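Local atomic coordinates of lipolytic enzyme, G-D-S-L family (Bacteroides thetaiotaomicron, PDB entry 7BR2), a protein that metabolises the drug diltiazem in the gut as a serine esterase of the GDSL (SGNH) hydrolase family. Residues A[259-270]-A[438-449]. Residues are numbered along the deposited sequence; the frame is centred on the assembly and turned at random.
Sequences KDISFDYLAEAL and NKPVVRKIVLRK
P440 sets its ring against the chain turn after strand 260-267, with CB 3.2 Å from A267 O and CG 3.9 Å from L270 CD2. Here direct backbone pairing has given way to water: one molecule donates to both Y265 O and V441 O and accepts from A267 N. The two strands run antiparallel at 175°, with R443-Y265, I445-F263 and L447-I261 as hydrogen-bonded pairs, two backbone bonds each. R443 turns its guanidinium away to D319 and Q348. I445 fills the middle of the buried face: its CB lies 4.0 Å from the F263 ring centroid, 18° off the normal, a CH-pi contact. Its CG1 is anti to the carbonyl carbon (chi1 -61°) and the chain is extended beyond, which takes CD1 to Y265 CB (3.6 Å) and F263 CE2 (3.8 Å). L447 runs alongside I261, CB to CG2 3.7 Å. At the far end K449 N donates to D260 OD1 (3.1 Å) from above the carboxylate plane; an alanine in place of D260 would probably leave this amide without its acceptor and the strand end less firmly fixed. The C-terminal strand 443-449 is thus the middle strand of a five-stranded antiparallel sheet, between 260-267 and 313-318.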
# COMPACT_ATOMS: atom_id res chain seq x y z
N LYS A 259 -33.88 -13.41 -26.59
CA LYS A 259 -33.81 -12.49 -25.46
C LYS A 259 -32.44 -12.43 -24.81
O LYS A 259 -32.31 -11.89 -23.70
CB LYS A 259 -34.82 -12.88 -24.39
CG LYS A 259 -35.92 -11.87 -24.23
CD LYS A 259 -37.24 -12.44 -24.70
CE LYS A 259 -38.15 -11.36 -25.27
NZ LYS A 259 -39.42 -12.00 -25.73
N ASP A 260 -31.40 -12.98 -25.45
CA ASP A 260 -30.04 -12.84 -24.95
C ASP A 260 -29.40 -11.60 -25.54
O ASP A 260 -29.62 -11.25 -26.71
CB ASP A 260 -29.21 -14.05 -25.32
CG ASP A 260 -29.84 -15.33 -24.89
OD1 ASP A 260 -30.72 -15.28 -24.01
OD2 ASP A 260 -29.50 -16.39 -25.46
N ILE A 261 -28.56 -10.95 -24.76
CA ILE A 261 -27.86 -9.77 -25.25
C ILE A 261 -26.37 -9.95 -25.00
O ILE A 261 -25.96 -10.49 -23.96
CB ILE A 261 -28.41 -8.48 -24.62
CG1 ILE A 261 -27.82 -7.25 -25.32
CG2 ILE A 261 -28.16 -8.45 -23.12
CD1 ILE A 261 -28.54 -5.96 -24.99
N SER A 262 -25.55 -9.51 -25.95
CA SER A 262 -24.12 -9.71 -25.88
C SER A 262 -23.42 -8.51 -26.47
O SER A 262 -23.98 -7.81 -27.32
CB SER A 262 -23.72 -10.99 -26.61
OG SER A 262 -23.79 -10.81 -28.01
N PHE A 263 -22.22 -8.23 -25.97
CA PHE A 263 -21.43 -7.14 -26.54
C PHE A 263 -19.96 -7.35 -26.22
O PHE A 263 -19.57 -8.24 -25.47
CB PHE A 263 -21.92 -5.78 -26.04
CG PHE A 263 -21.97 -5.66 -24.55
CD1 PHE A 263 -23.09 -6.08 -23.85
CD2 PHE A 263 -20.92 -5.08 -23.85
CE1 PHE A 263 -23.15 -5.95 -22.47
CE2 PHE A 263 -20.98 -4.95 -22.48
CZ PHE A 263 -22.09 -5.39 -21.78
N ASP A 264 -19.14 -6.50 -26.84
CA ASP A 264 -17.70 -6.48 -26.65
C ASP A 264 -17.34 -5.30 -25.76
O ASP A 264 -17.81 -4.17 -25.98
CB ASP A 264 -16.98 -6.38 -28.00
CG ASP A 264 -17.05 -7.68 -28.79
OD1 ASP A 264 -17.38 -8.73 -28.19
OD2 ASP A 264 -16.80 -7.66 -30.01
N TYR A 265 -16.57 -5.60 -24.71
CA TYR A 265 -16.19 -4.66 -23.66
C TYR A 265 -14.67 -4.53 -23.68
O TYR A 265 -13.96 -5.53 -23.49
CB TYR A 265 -16.69 -5.19 -22.32
CG TYR A 265 -16.12 -4.57 -21.06
CD1 TYR A 265 -16.23 -3.21 -20.82
CD2 TYR A 265 -15.48 -5.35 -20.12
CE1 TYR A 265 -15.72 -2.65 -19.67
CE2 TYR A 265 -14.97 -4.81 -18.96
CZ TYR A 265 -15.09 -3.46 -18.74
OH TYR A 265 -14.58 -2.92 -17.58
N LEU A 266 -14.16 -3.34 -23.94
CA LEU A 266 -12.72 -3.12 -23.86
C LEU A 266 -12.47 -2.04 -22.81
O LEU A 266 -12.67 -0.85 -23.07
CB LEU A 266 -12.11 -2.74 -25.22
CG LEU A 266 -10.61 -2.41 -25.14
CD1 LEU A 266 -9.78 -3.64 -24.68
CD2 LEU A 266 -10.05 -1.86 -26.45
N ALA A 267 -12.03 -2.47 -21.63
CA ALA A 267 -11.75 -1.55 -20.54
C ALA A 267 -10.38 -0.92 -20.72
O ALA A 267 -9.51 -1.48 -21.39
CB ALA A 267 -11.82 -2.28 -19.20
N GLU A 268 -10.21 0.28 -20.16
CA GLU A 268 -8.89 0.90 -20.09
C GLU A 268 -8.09 0.41 -18.90
O GLU A 268 -6.86 0.54 -18.89
CB GLU A 268 -9.01 2.42 -20.01
CG GLU A 268 -9.67 3.06 -21.21
CD GLU A 268 -10.05 4.51 -20.98
OE1 GLU A 268 -9.82 5.03 -19.86
OE2 GLU A 268 -10.62 5.12 -21.92
N ALA A 269 -8.76 -0.13 -17.89
CA ALA A 269 -8.10 -0.55 -16.67
C ALA A 269 -8.70 -1.87 -16.23
O ALA A 269 -9.80 -2.24 -16.64
CB ALA A 269 -8.23 0.51 -15.57
N LEU A 270 -7.96 -2.57 -15.39
CA LEU A 270 -8.40 -3.80 -14.76
C LEU A 270 -8.98 -3.51 -13.39
O LEU A 270 -8.74 -2.44 -12.83
CB LEU A 270 -7.22 -4.79 -14.64
CG LEU A 270 -6.57 -5.30 -15.93
CD1 LEU A 270 -5.36 -6.18 -15.62
CD2 LEU A 270 -7.59 -6.04 -16.80
N ASN A 438 -0.71 -6.55 -18.10
CA ASN A 438 -1.74 -5.78 -17.41
C ASN A 438 -2.67 -5.02 -18.35
O ASN A 438 -3.49 -4.22 -17.88
CB ASN A 438 -1.10 -4.82 -16.39
CG ASN A 438 -0.17 -3.82 -17.03
OD1 ASN A 438 0.14 -3.92 -18.21
ND2 ASN A 438 0.30 -2.85 -16.24
N LYS A 439 -2.55 -5.23 -19.66
CA LYS A 439 -3.39 -4.53 -20.63
C LYS A 439 -4.73 -5.23 -20.80
O LYS A 439 -4.75 -6.40 -21.21
CB LYS A 439 -2.68 -4.44 -21.99
CG LYS A 439 -1.17 -4.25 -21.92
CD LYS A 439 -0.83 -2.93 -21.27
CE LYS A 439 0.66 -2.76 -21.19
NZ LYS A 439 1.11 -1.82 -20.12
N PRO A 440 -5.85 -4.57 -20.53
CA PRO A 440 -7.14 -5.23 -20.74
C PRO A 440 -7.30 -5.64 -22.19
O PRO A 440 -6.85 -4.95 -23.10
CB PRO A 440 -8.17 -4.15 -20.36
CG PRO A 440 -7.42 -3.19 -19.50
CD PRO A 440 -6.00 -3.20 -20.02
N VAL A 441 -7.93 -6.79 -22.40
CA VAL A 441 -8.26 -7.26 -23.74
C VAL A 441 -9.77 -7.19 -23.91
O VAL A 441 -10.53 -7.01 -22.94
CB VAL A 441 -7.74 -8.69 -24.02
CG1 VAL A 441 -6.24 -8.74 -23.91
CG2 VAL A 441 -8.35 -9.67 -23.06
N VAL A 442 -10.22 -7.27 -25.17
CA VAL A 442 -11.64 -7.26 -25.45
C VAL A 442 -12.28 -8.49 -24.82
O VAL A 442 -11.85 -9.62 -25.07
CB VAL A 442 -11.91 -7.18 -26.96
CG1 VAL A 442 -13.40 -7.23 -27.23
CG2 VAL A 442 -11.32 -5.91 -27.55
N ARG A 443 -13.29 -8.26 -23.98
CA ARG A 443 -14.03 -9.32 -23.30
C ARG A 443 -15.45 -9.41 -23.84
O ARG A 443 -16.14 -8.39 -23.97
CB ARG A 443 -14.06 -9.07 -21.79
CG ARG A 443 -12.69 -8.93 -21.15
CD ARG A 443 -11.91 -10.25 -21.22
NE ARG A 443 -10.64 -10.14 -20.51
CZ ARG A 443 -9.78 -11.15 -20.36
NH1 ARG A 443 -10.06 -12.35 -20.87
NH2 ARG A 443 -8.65 -10.96 -19.70
N LYS A 444 -15.90 -10.63 -24.09
CA LYS A 444 -17.22 -10.90 -24.63
C LYS A 444 -18.21 -11.09 -23.49
O LYS A 444 -18.18 -12.11 -22.79
CB LYS A 444 -17.14 -12.14 -25.51
CG LYS A 444 -18.46 -12.71 -25.93
CD LYS A 444 -19.13 -11.98 -27.06
CE LYS A 444 -20.53 -12.56 -27.26
NZ LYS A 444 -20.56 -14.09 -27.27
N ILE A 445 -19.10 -10.12 -23.30
CA ILE A 445 -20.08 -10.15 -22.22
C ILE A 445 -21.41 -10.63 -22.77
O ILE A 445 -21.88 -10.15 -23.81
CB ILE A 445 -20.21 -8.76 -21.57
CG1 ILE A 445 -18.86 -8.35 -20.97
CG2 ILE A 445 -21.32 -8.78 -20.53
CD1 ILE A 445 -18.87 -7.07 -20.16
N VAL A 446 -22.04 -11.57 -22.07
CA VAL A 446 -23.29 -12.20 -22.49
C VAL A 446 -24.24 -12.21 -21.30
O VAL A 446 -23.85 -12.58 -20.19
CB VAL A 446 -23.06 -13.64 -22.98
CG1 VAL A 446 -24.38 -14.38 -23.10
CG2 VAL A 446 -22.28 -13.67 -24.28
N LEU A 447 -25.48 -11.80 -21.54
CA LEU A 447 -26.57 -11.95 -20.59
C LEU A 447 -27.57 -12.90 -21.24
O LEU A 447 -28.25 -12.52 -22.21
CB LEU A 447 -27.21 -10.61 -20.22
CG LEU A 447 -26.28 -9.75 -19.36
CD1 LEU A 447 -26.63 -8.29 -19.47
CD2 LEU A 447 -26.25 -10.20 -17.91
N ARG A 448 -27.62 -14.11 -20.72
CA ARG A 448 -28.44 -15.18 -21.26
C ARG A 448 -29.68 -15.29 -20.37
O ARG A 448 -29.55 -15.45 -19.16
CB ARG A 448 -27.65 -16.49 -21.23
CG ARG A 448 -28.44 -17.73 -21.60
CD ARG A 448 -27.61 -19.01 -21.43
NE ARG A 448 -26.34 -19.02 -22.16
CZ ARG A 448 -25.36 -19.89 -21.92
NH1 ARG A 448 -25.50 -20.81 -20.97
NH2 ARG A 448 -24.24 -19.85 -22.63
N LYS A 449 -30.87 -15.18 -20.94
CA LYS A 449 -31.98 -15.22 -20.02
C LYS A 449 -32.32 -16.68 -19.71
O LYS A 449 -32.15 -17.57 -20.55
CB LYS A 449 -33.19 -14.45 -20.53
CG LYS A 449 -34.52 -14.88 -19.97
CD LYS A 449 -35.47 -13.68 -20.01
CE LYS A 449 -36.90 -14.06 -20.27
NZ LYS A 449 -37.80 -13.06 -19.64
O HOH W 1 -11.94 -5.34 -21.41